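Local coordinates for protein Cg3027-pa (Drosophila melanogaster, PDB 2VHH) that probably hydrolyses N-carbamoyl-beta-alanine to beta-alanine, ammonia and carbon dioxide, the last step of pyrimidine degradation, at residues M124-C129 / F206-Y211; A259-L264 / K309-F314; F60-E65 / L345-Q350. All blocks are in the same frame, centred on the assembly; numbering follows the deposited sequence.

Starting from the N terminus, the chain leaves strand 54-59, runs through 60-65 and meets 345-350 only after 279 intervening residues, so contact 3 closes the longest loop and encloses the other two. Within it, contact 1 comes first, bringing the loop after strand 115-118 against 206-211. Contact 2 opens and closes later, joining the loop after strand 253-258 to strand 308-315; the two are in series and nothing crosses. Contacts 1 and 2 adjoin, their centres about 12 Å apart, and share a hydrophobic boundary of F126 and C129 with A259 and F311. Contact 3 lies on the opposite side of the chain's centre, its own centre about 39 and 37 Å from those of contacts 1 and 2, at one edge of the seven-stranded sheet.

Contact 1 (M124-C129 / F206-Y211); sequences MPFAFC and FNESTY
Aromatic packing dominates the meeting of 124-129 with 206-211, and F128 stands in the middle of it. With CG anti to the carbonyl carbon (chi1 -44°), its ring makes an edge-to-face pair with Y211: CD1 lies 3.5 Å above the phenol plane, over the ring centre, and the centroids are 5.0 Å apart. The other ortho carbon, CD2, stands over the centre of the F126 ring, so the flat F128 is held by two faces at once. F126, its CG anti to the backbone N, then carries the packing on to F206, where CE2 comes 3.8 Å from F206 CD2 with the two rings inclined obliquely. Large flat side chains suit this buried site because each offers both an edge and a face.

Polar contacts are fewer. N207 ND2 gives a nearly straight hydrogen bond (160°) to F128 O, 3.3 Å away, meeting a carbonyl lone pair while that oxygen lies in the amide plane. OD1 of the same amide takes R131 of the second subunit, so both ends of the asparagine are used. E208 OE1 sits at the edge of the F126 ring, 3.6 Å from CZ, its carboxylate steeply turned to the ring; OE2 is paired with K197 and Y212. Y211 OH is bonded to E132 O.

Inverse gamma turns centred on F126 and N207 bend the two backbones. The contact joins the loop after strand 115-118 to the short strand 206-207 and the turn that follows it, within the carbon-nitrogen hydrolase fold, an alpha-beta-beta-alpha sandwich, where it borders a subunit interface.

Contact 2 (A259-L264 / K309-F314); sequences ATIGRL and KEFGPF
I261 lies across the face of F314 and sets the geometry between 259-264 and 309-314. Its CG2 methyl makes a CH-pi contact, 3.7 Å from the ring centroid and only 18° off the normal. The torsion behind this places CG1 in the crowded position between backbone N and carbonyl carbon (chi1 82°), which leaves CG2 anti to the carbonyl carbon and aimed at the ring. CG1 meanwhile carries CD1 to F311, where it rests obliquely 4.0 Å from CE1. A branched isoleucine can thus reach both phenylalanines. In the mixed five-stranded sheet of this alpha-beta-beta-alpha sandwich, 308-315 is one of the two outermost strands within this chain, and 259-264 lies in the beta-alpha-beta crossover from strand 253-258 through helix 266-280 to strand 283-295. A259 also meets the F314 ring, its C near the plane at the edge and its small CB 3.8 Å from F314 CE2; T260 O comes within 3.5 Å of F314 CD2. G312 meets the same isoleucine through its CA, 3.8 Å from I261 CG2; its backbone angles would jam a CB against the preceding carbonyl. The peptide before P313 is cis, and P313 O faces I261 CB at 3.6 Å. No hydrogen bond links the segments; T260 N turns instead to N288 OD1 on strand 283-295.

Contact 3 (F60-E65 / L345-Q350); sequences FTAREE and LNLCRQ
At the edge of the seven-stranded sheet of the alpha-beta-beta-alpha sandwich, the extended segment 60-65 passes the first turn of helix 347-355, and the Q350 amide stitches the two together. A carboxamide suits this place because, like a peptide group, it both accepts and donates. OE1 takes R63 N at 2.9 Å on an in-plane lone pair. NE2 returns a bond of 2.9 Å to R63 O, arriving above the carbonyl plane, and so both backbone polar atoms of R63 are satisfied by one side chain. A second bond from NE2, nearly straight at 169°, reaches E65 OE2. Three bonds therefore fix the rotation of the amide. The carboxylate of E65 is also paired with R68, which should favour its charged form. N346, just ahead of L347 in the chain, has R71 NE at OD1 and K69 O at ND2. The apolar contact is small: A62 lets the backbones come close, its CB 4.0 Å from L347 CB. L347 CD1 packs on the backbone carbonyl of T61, 3.5 Å from its O. A fourth subunit borders the site, its F134 making a cation-pi contact with R63 and packing on Q350. E65 and Q350 meet tip to tip, OE2 offering NE2 its anti lone pair across 3.0 Å.

Contact 1 (M124-C129 / F206-Y211)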
loop_
_atom_site.group_PDB
_atom_site.type_symbol
_atom_site.label_atom_id
_atom_site.label_comp_id
_atom_site.label_asym_id
_atom_site.label_seq_id
_atom_site.Cartn_x
_atom_site.Cartn_y
_atom_site.Cartn_z
ATOM N N MET C 124 -38.578 -31.976 -3.696
ATOM C CA MET C 124 -38.997 -32.289 -2.324
ATOM C C MET C 124 -39.959 -31.252 -1.733
ATOM O O MET C 124 -40.050 -30.130 -2.233
ATOM C CB MET C 124 -37.758 -32.400 -1.421
ATOM C CG MET C 124 -36.916 -31.109 -1.306
ATOM S SD MET C 124 -35.364 -31.270 -0.379
ATOM C CE MET C 124 -35.976 -31.585 1.276
ATOM N N PRO C 125 -40.691 -31.627 -0.669
ATOM C CA PRO C 125 -41.306 -30.586 0.160
ATOM C C PRO C 125 -40.216 -29.786 0.868
ATOM O O PRO C 125 -39.156 -30.333 1.166
ATOM C CB PRO C 125 -42.114 -31.380 1.191
ATOM C CG PRO C 125 -41.476 -32.757 1.215
ATOM C CD PRO C 125 -41.011 -32.987 -0.194
ATOM N N PHE C 126 -40.473 -28.509 1.128
ATOM C CA PHE C 126 -39.467 -27.636 1.722
ATOM C C PHE C 126 -39.400 -27.877 3.226
ATOM O O PHE C 126 -39.834 -27.043 4.023
ATOM C CB PHE C 126 -39.783 -26.169 1.397
ATOM C CG PHE C 126 -38.564 -25.273 1.320
ATOM C CD1 PHE C 126 -37.699 -25.339 0.226
ATOM C CD2 PHE C 126 -38.299 -24.345 2.332
ATOM C CE1 PHE C 126 -36.585 -24.509 0.152
ATOM C CE2 PHE C 126 -37.191 -23.506 2.265
ATOM C CZ PHE C 126 -36.331 -23.587 1.172
ATOM N N ALA C 127 -38.841 -29.023 3.605
ATOM C CA ALA C 127 -38.933 -29.547 4.975
ATOM C C ALA C 127 -37.996 -28.896 5.987
ATOM O O ALA C 127 -37.916 -29.337 7.135
ATOM C CB ALA C 127 -38.720 -31.052 4.965
ATOM N N PHE C 128 -37.302 -27.842 5.569
ATOM C CA PHE C 128 -36.288 -27.196 6.401
ATOM C C PHE C 128 -36.881 -26.393 7.558
ATOM O O PHE C 128 -36.152 -25.943 8.445
ATOM C CB PHE C 128 -35.363 -26.333 5.542
ATOM C CG PHE C 128 -34.924 -27.003 4.276
ATOM C CD1 PHE C 128 -33.946 -27.988 4.298
ATOM C CD2 PHE C 128 -35.500 -26.667 3.062
ATOM C CE1 PHE C 128 -33.539 -28.628 3.120
ATOM C CE2 PHE C 128 -35.099 -27.301 1.883
ATOM C CZ PHE C 128 -34.116 -28.283 1.913
ATOM N N CYS C 129 -38.203 -26.233 7.553
ATOM C CA CYS C 129 -38.921 -25.561 8.634
ATOM C C CYS C 129 -39.048 -26.443 9.878
ATOM O O CYS C 129 -39.136 -25.939 10.998
ATOM C CB CYS C 129 -40.306 -25.131 8.157
ATOM S SG CYS C 129 -41.349 -26.509 7.649
ATOM N N PHE C 206 -37.014 -20.651 7.746
ATOM C CA PHE C 206 -35.973 -20.986 6.786
ATOM C C PHE C 206 -34.674 -21.332 7.506
ATOM O O PHE C 206 -33.683 -20.598 7.450
ATOM C CB PHE C 206 -35.815 -19.851 5.775
ATOM C CG PHE C 206 -37.041 -19.637 4.945
ATOM C CD1 PHE C 206 -38.204 -19.119 5.515
ATOM C CD2 PHE C 206 -37.052 -19.983 3.605
ATOM C CE1 PHE C 206 -39.347 -18.940 4.759
ATOM C CE2 PHE C 206 -38.187 -19.806 2.850
ATOM C CZ PHE C 206 -39.339 -19.282 3.427
ATOM N N ASN C 207 -34.705 -22.469 8.193
ATOM C CA ASN C 207 -33.556 -22.965 8.937
ATOM C C ASN C 207 -32.663 -23.784 8.019
ATOM O O ASN C 207 -32.432 -24.978 8.242
ATOM C CB ASN C 207 -34.019 -23.796 10.125
ATOM C CG ASN C 207 -35.111 -23.119 10.916
ATOM O OD1 ASN C 207 -34.867 -22.162 11.645
ATOM N ND2 ASN C 207 -36.328 -23.625 10.782
ATOM N N GLU C 208 -32.175 -23.127 6.970
ATOM C CA GLU C 208 -31.354 -23.774 5.968
ATOM C C GLU C 208 -29.942 -23.985 6.481
ATOM O O GLU C 208 -29.261 -24.933 6.072
ATOM C CB GLU C 208 -31.322 -22.933 4.701
ATOM C CG GLU C 208 -32.653 -22.836 3.992
ATOM C CD GLU C 208 -32.512 -22.371 2.562
ATOM O OE1 GLU C 208 -33.421 -21.666 2.074
ATOM O OE2 GLU C 208 -31.486 -22.697 1.920
ATOM N N SER C 209 -29.502 -23.103 7.379
ATOM C CA SER C 209 -28.156 -23.190 7.935
ATOM C C SER C 209 -28.009 -24.458 8.742
ATOM O O SER C 209 -26.900 -24.945 8.947
ATOM C CB SER C 209 -27.807 -21.957 8.773
ATOM O OG SER C 209 -28.684 -21.819 9.868
ATOM N N THR C 210 -29.146 -24.990 9.181
ATOM C CA THR C 210 -29.206 -26.241 9.914
ATOM C C THR C 210 -28.771 -27.398 9.017
ATOM O O THR C 210 -28.124 -28.337 9.485
ATOM C CB THR C 210 -30.626 -26.486 10.465
ATOM O OG1 THR C 210 -31.120 -25.279 11.065
ATOM C CG2 THR C 210 -30.646 -27.608 11.488
ATOM N N TYR C 211 -29.085 -27.307 7.726
ATOM C CA TYR C 211 -28.866 -28.421 6.811
ATOM C C TYR C 211 -27.564 -28.369 6.002
ATOM O O TYR C 211 -26.939 -29.413 5.783
ATOM C CB TYR C 211 -30.075 -28.597 5.902
ATOM C CG TYR C 211 -31.335 -28.984 6.641
ATOM C CD1 TYR C 211 -32.094 -28.025 7.316
ATOM C CD2 TYR C 211 -31.782 -30.306 6.650
ATOM C CE1 TYR C 211 -33.253 -28.372 7.986
ATOM C CE2 TYR C 211 -32.948 -30.658 7.317
ATOM C CZ TYR C 211 -33.674 -29.684 7.981
ATOM O OH TYR C 211 -34.823 -30.027 8.647
#

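Contact 2 (A259-L264 / K309-F314)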
loop_
_atom_site.group_PDB
_atom_site.type_symbol
_atom_site.label_atom_id
_atom_site.label_comp_id
_atom_site.label_asym_id
_atom_site.label_seq_id
_atom_site.Cartn_x
_atom_site.Cartn_y
_atom_site.Cartn_z
ATOM N N ALA C 259 -37.742 -20.323 -2.850
ATOM C CA ALA C 259 -38.896 -20.784 -2.106
ATOM C C ALA C 259 -39.123 -19.816 -0.966
ATOM O O ALA C 259 -38.497 -19.945 0.075
ATOM C CB ALA C 259 -38.678 -22.189 -1.579
ATOM N N THR C 260 -39.990 -18.828 -1.165
ATOM C CA THR C 260 -40.372 -17.927 -0.068
ATOM C C THR C 260 -41.864 -17.873 0.189
ATOM O O THR C 260 -42.659 -17.847 -0.758
ATOM C CB THR C 260 -39.898 -16.462 -0.255
ATOM O OG1 THR C 260 -39.595 -16.203 -1.632
ATOM C CG2 THR C 260 -38.676 -16.167 0.620
ATOM N N ILE C 261 -42.216 -17.890 1.483
ATOM C CA ILE C 261 -43.515 -17.411 2.012
ATOM C C ILE C 261 -43.127 -16.050 2.617
ATOM O O ILE C 261 -42.022 -15.937 3.126
ATOM C CB ILE C 261 -44.142 -18.403 3.030
ATOM C CG1 ILE C 261 -43.554 -18.231 4.432
ATOM C CG2 ILE C 261 -43.966 -19.845 2.551
ATOM C CD1 ILE C 261 -44.493 -18.690 5.567
ATOM N N GLY C 262 -43.957 -15.016 2.686
ATOM C CA GLY C 262 -45.100 -14.821 3.541
ATOM C C GLY C 262 -45.268 -13.303 3.474
ATOM O O GLY C 262 -44.891 -12.688 2.475
ATOM N N ARG C 263 -45.809 -12.690 4.520
ATOM C CA ARG C 263 -46.269 -11.292 4.440
ATOM C C ARG C 263 -45.142 -10.261 4.262
ATOM O O ARG C 263 -45.298 -9.288 3.518
ATOM C CB ARG C 263 -47.142 -10.931 5.658
ATOM C CG ARG C 263 -48.374 -11.839 5.878
ATOM C CD ARG C 263 -48.039 -13.095 6.744
ATOM N NE ARG C 263 -49.164 -14.036 6.855
ATOM C CZ ARG C 263 -50.230 -13.859 7.641
ATOM N NH1 ARG C 263 -50.342 -12.766 8.395
ATOM N NH2 ARG C 263 -51.195 -14.775 7.668
ATOM N N LEU C 264 -44.023 -10.492 4.949
ATOM C CA LEU C 264 -42.860 -9.600 4.939
ATOM C C LEU C 264 -41.956 -9.812 3.723
ATOM O O LEU C 264 -41.237 -8.905 3.299
ATOM C CB LEU C 264 -42.039 -9.816 6.215
ATOM C CG LEU C 264 -42.421 -9.163 7.558
ATOM C CD1 LEU C 264 -43.938 -9.195 7.907
ATOM C CD2 LEU C 264 -41.603 -9.847 8.669
ATOM N N LYS C 309 -48.321 -27.150 11.969
ATOM C CA LYS C 309 -47.888 -28.142 10.981
ATOM C C LYS C 309 -47.901 -27.620 9.541
ATOM O O LYS C 309 -47.230 -28.181 8.678
ATOM C CB LYS C 309 -48.750 -29.411 11.084
ATOM C CG LYS C 309 -48.680 -30.095 12.435
ATOM C CD LYS C 309 -49.432 -31.417 12.461
ATOM C CE LYS C 309 -49.302 -32.064 13.836
ATOM N NZ LYS C 309 -49.973 -33.381 13.917
ATOM N N GLU C 310 -48.669 -26.555 9.298
ATOM C CA GLU C 310 -48.804 -25.927 7.977
ATOM C C GLU C 310 -47.711 -24.901 7.659
ATOM O O GLU C 310 -47.606 -23.864 8.316
ATOM C CB GLU C 310 -50.157 -25.231 7.859
ATOM C CG GLU C 310 -51.290 -26.074 7.295
ATOM C CD GLU C 310 -52.561 -25.248 7.063
ATOM O OE1 GLU C 310 -52.681 -24.145 7.655
ATOM O OE2 GLU C 310 -53.446 -25.693 6.292
ATOM N N PHE C 311 -46.917 -25.189 6.634
ATOM C CA PHE C 311 -45.896 -24.268 6.146
ATOM C C PHE C 311 -46.313 -23.708 4.793
ATOM O O PHE C 311 -46.327 -24.423 3.781
ATOM C CB PHE C 311 -44.536 -24.974 6.052
ATOM C CG PHE C 311 -43.388 -24.079 5.645
ATOM C CD1 PHE C 311 -43.260 -22.795 6.154
ATOM C CD2 PHE C 311 -42.407 -24.550 4.776
ATOM C CE1 PHE C 311 -42.192 -21.989 5.773
ATOM C CE2 PHE C 311 -41.328 -23.755 4.403
ATOM C CZ PHE C 311 -41.219 -22.474 4.899
ATOM N N GLY C 312 -46.657 -22.423 4.798
ATOM C CA GLY C 312 -47.073 -21.723 3.591
ATOM C C GLY C 312 -47.934 -20.507 3.879
ATOM O O GLY C 312 -48.045 -20.077 5.027
ATOM N N PRO C 313 -48.554 -19.944 2.835
ATOM C CA PRO C 313 -48.465 -20.436 1.460
ATOM C C PRO C 313 -47.294 -19.837 0.659
ATOM O O PRO C 313 -46.941 -18.669 0.860
ATOM C CB PRO C 313 -49.807 -20.008 0.869
ATOM C CG PRO C 313 -50.160 -18.735 1.637
ATOM C CD PRO C 313 -49.425 -18.760 2.950
ATOM N N PHE C 314 -46.691 -20.640 -0.222
ATOM C CA PHE C 314 -45.661 -20.140 -1.136
ATOM C C PHE C 314 -46.362 -19.383 -2.243
ATOM O O PHE C 314 -47.310 -19.902 -2.824
ATOM C CB PHE C 314 -44.836 -21.279 -1.723
ATOM C CG PHE C 314 -43.922 -21.931 -0.735
ATOM C CD1 PHE C 314 -44.282 -23.124 -0.120
ATOM C CD2 PHE C 314 -42.707 -21.352 -0.412
ATOM C CE1 PHE C 314 -43.451 -23.731 0.796
ATOM C CE2 PHE C 314 -41.868 -21.957 0.508
ATOM C CZ PHE C 314 -42.245 -23.151 1.109
#

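Contact 3 (F60-E65 / L345-Q350)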
loop_
_atom_site.group_PDB
_atom_site.type_symbol
_atom_site.label_atom_id
_atom_site.label_comp_id
_atom_site.label_asym_id
_atom_site.label_seq_id
_atom_site.Cartn_x
_atom_site.Cartn_y
_atom_site.Cartn_z
ATOM N N PHE C 60 -39.438 -10.324 -25.354
ATOM C CA PHE C 60 -38.527 -9.200 -25.264
ATOM C C PHE C 60 -37.747 -9.121 -26.549
ATOM O O PHE C 60 -37.499 -10.136 -27.203
ATOM C CB PHE C 60 -37.588 -9.331 -24.066
ATOM C CG PHE C 60 -38.258 -9.070 -22.763
ATOM C CD1 PHE C 60 -38.649 -10.116 -21.952
ATOM C CD2 PHE C 60 -38.537 -7.776 -22.366
ATOM C CE1 PHE C 60 -39.291 -9.874 -20.753
ATOM C CE2 PHE C 60 -39.178 -7.525 -21.165
ATOM C CZ PHE C 60 -39.553 -8.572 -20.356
ATOM N N THR C 61 -37.358 -7.906 -26.904
ATOM C CA THR C 61 -36.711 -7.669 -28.177
ATOM C C THR C 61 -35.489 -6.741 -28.048
ATOM O O THR C 61 -35.273 -6.119 -27.011
ATOM C CB THR C 61 -37.744 -7.150 -29.197
ATOM O OG1 THR C 61 -37.366 -7.593 -30.500
ATOM C CG2 THR C 61 -37.889 -5.603 -29.151
ATOM N N ALA C 62 -34.679 -6.680 -29.094
ATOM C CA ALA C 62 -33.545 -5.777 -29.127
ATOM C C ALA C 62 -33.532 -5.037 -30.459
ATOM O O ALA C 62 -34.306 -5.356 -31.353
ATOM C CB ALA C 62 -32.255 -6.546 -28.922
ATOM N N ARG C 63 -32.668 -4.040 -30.598
ATOM C CA ARG C 63 -32.562 -3.383 -31.885
ATOM C C ARG C 63 -31.695 -4.230 -32.803
ATOM O O ARG C 63 -30.919 -5.067 -32.345
ATOM C CB ARG C 63 -32.121 -1.921 -31.770
ATOM C CG ARG C 63 -30.632 -1.665 -31.683
ATOM C CD ARG C 63 -30.320 -0.262 -31.122
ATOM N NE ARG C 63 -31.277 0.776 -31.544
ATOM C CZ ARG C 63 -32.194 1.336 -30.750
ATOM N NH1 ARG C 63 -32.301 0.963 -29.477
ATOM N NH2 ARG C 63 -33.011 2.270 -31.228
ATOM N N GLU C 64 -31.866 -4.050 -34.105
ATOM C CA GLU C 64 -31.099 -4.815 -35.075
ATOM C C GLU C 64 -29.661 -4.306 -35.132
ATOM O O GLU C 64 -29.415 -3.102 -35.093
ATOM C CB GLU C 64 -31.757 -4.749 -36.450
ATOM C CG GLU C 64 -31.373 -5.894 -37.375
ATOM C CD GLU C 64 -32.009 -5.777 -38.753
ATOM O OE1 GLU C 64 -33.243 -5.565 -38.842
ATOM O OE2 GLU C 64 -31.273 -5.906 -39.757
ATOM N N GLU C 65 -28.717 -5.234 -35.215
ATOM C CA GLU C 65 -27.302 -4.890 -35.271
ATOM C C GLU C 65 -26.723 -5.230 -36.644
ATOM O O GLU C 65 -27.246 -6.094 -37.340
ATOM C CB GLU C 65 -26.534 -5.597 -34.148
ATOM C CG GLU C 65 -26.956 -5.185 -32.735
ATOM C CD GLU C 65 -26.001 -5.680 -31.663
ATOM O OE1 GLU C 65 -24.955 -6.264 -32.016
ATOM O OE2 GLU C 65 -26.286 -5.485 -30.462
ATOM N N LEU C 345 -30.808 -11.984 -26.848
ATOM C CA LEU C 345 -29.708 -11.814 -25.915
ATOM C C LEU C 345 -28.839 -10.597 -26.241
ATOM O O LEU C 345 -27.972 -10.204 -25.454
ATOM C CB LEU C 345 -28.855 -13.082 -25.867
ATOM C CG LEU C 345 -29.388 -14.269 -25.058
ATOM C CD1 LEU C 345 -28.771 -15.582 -25.545
ATOM C CD2 LEU C 345 -29.140 -14.074 -23.560
ATOM N N ASN C 346 -29.081 -9.999 -27.399
ATOM C CA ASN C 346 -28.323 -8.838 -27.828
ATOM C C ASN C 346 -28.689 -7.570 -27.078
ATOM O O ASN C 346 -27.936 -6.595 -27.118
ATOM C CB ASN C 346 -28.449 -8.637 -29.336
ATOM C CG ASN C 346 -27.708 -9.693 -30.111
ATOM O OD1 ASN C 346 -26.987 -10.508 -29.529
ATOM N ND2 ASN C 346 -27.879 -9.695 -31.431
ATOM N N LEU C 347 -29.822 -7.583 -26.381
ATOM C CA LEU C 347 -30.237 -6.422 -25.606
ATOM C C LEU C 347 -29.229 -6.069 -24.523
ATOM O O LEU C 347 -29.075 -4.902 -24.179
ATOM C CB LEU C 347 -31.622 -6.622 -24.987
ATOM C CG LEU C 347 -32.299 -5.373 -24.402
ATOM C CD1 LEU C 347 -32.635 -4.349 -25.496
ATOM C CD2 LEU C 347 -33.536 -5.733 -23.605
ATOM N N CYS C 348 -28.536 -7.076 -24.002
ATOM C CA CYS C 348 -27.589 -6.875 -22.912
ATOM C C CYS C 348 -26.492 -5.890 -23.282
ATOM O O CYS C 348 -26.291 -4.899 -22.576
ATOM C CB CYS C 348 -27.008 -8.199 -22.453
ATOM S SG CYS C 348 -28.297 -9.330 -21.932
ATOM N N ARG C 349 -25.802 -6.135 -24.395
ATOM C CA ARG C 349 -24.736 -5.227 -24.809
ATOM C C ARG C 349 -25.299 -3.849 -25.122
ATOM O O ARG C 349 -24.714 -2.838 -24.753
ATOM C CB ARG C 349 -23.964 -5.778 -26.001
ATOM C CG ARG C 349 -22.949 -4.813 -26.546
ATOM C CD ARG C 349 -22.312 -5.350 -27.779
ATOM N NE ARG C 349 -21.463 -6.479 -27.445
ATOM C CZ ARG C 349 -20.804 -7.193 -28.340
ATOM N NH1 ARG C 349 -20.904 -6.878 -29.627
ATOM N NH2 ARG C 349 -20.050 -8.219 -27.950
ATOM N N GLN C 350 -26.443 -3.821 -25.794
ATOM C CA GLN C 350 -27.073 -2.562 -26.200
ATOM C C GLN C 350 -27.383 -1.675 -25.000
ATOM O O GLN C 350 -27.185 -0.462 -25.052
ATOM C CB GLN C 350 -28.343 -2.806 -27.023
ATOM C CG GLN C 350 -28.076 -3.338 -28.405
ATOM C CD GLN C 350 -29.320 -3.822 -29.118
ATOM O OE1 GLN C 350 -30.441 -3.440 -28.791
ATOM N NE2 GLN C 350 -29.123 -4.664 -30.116
#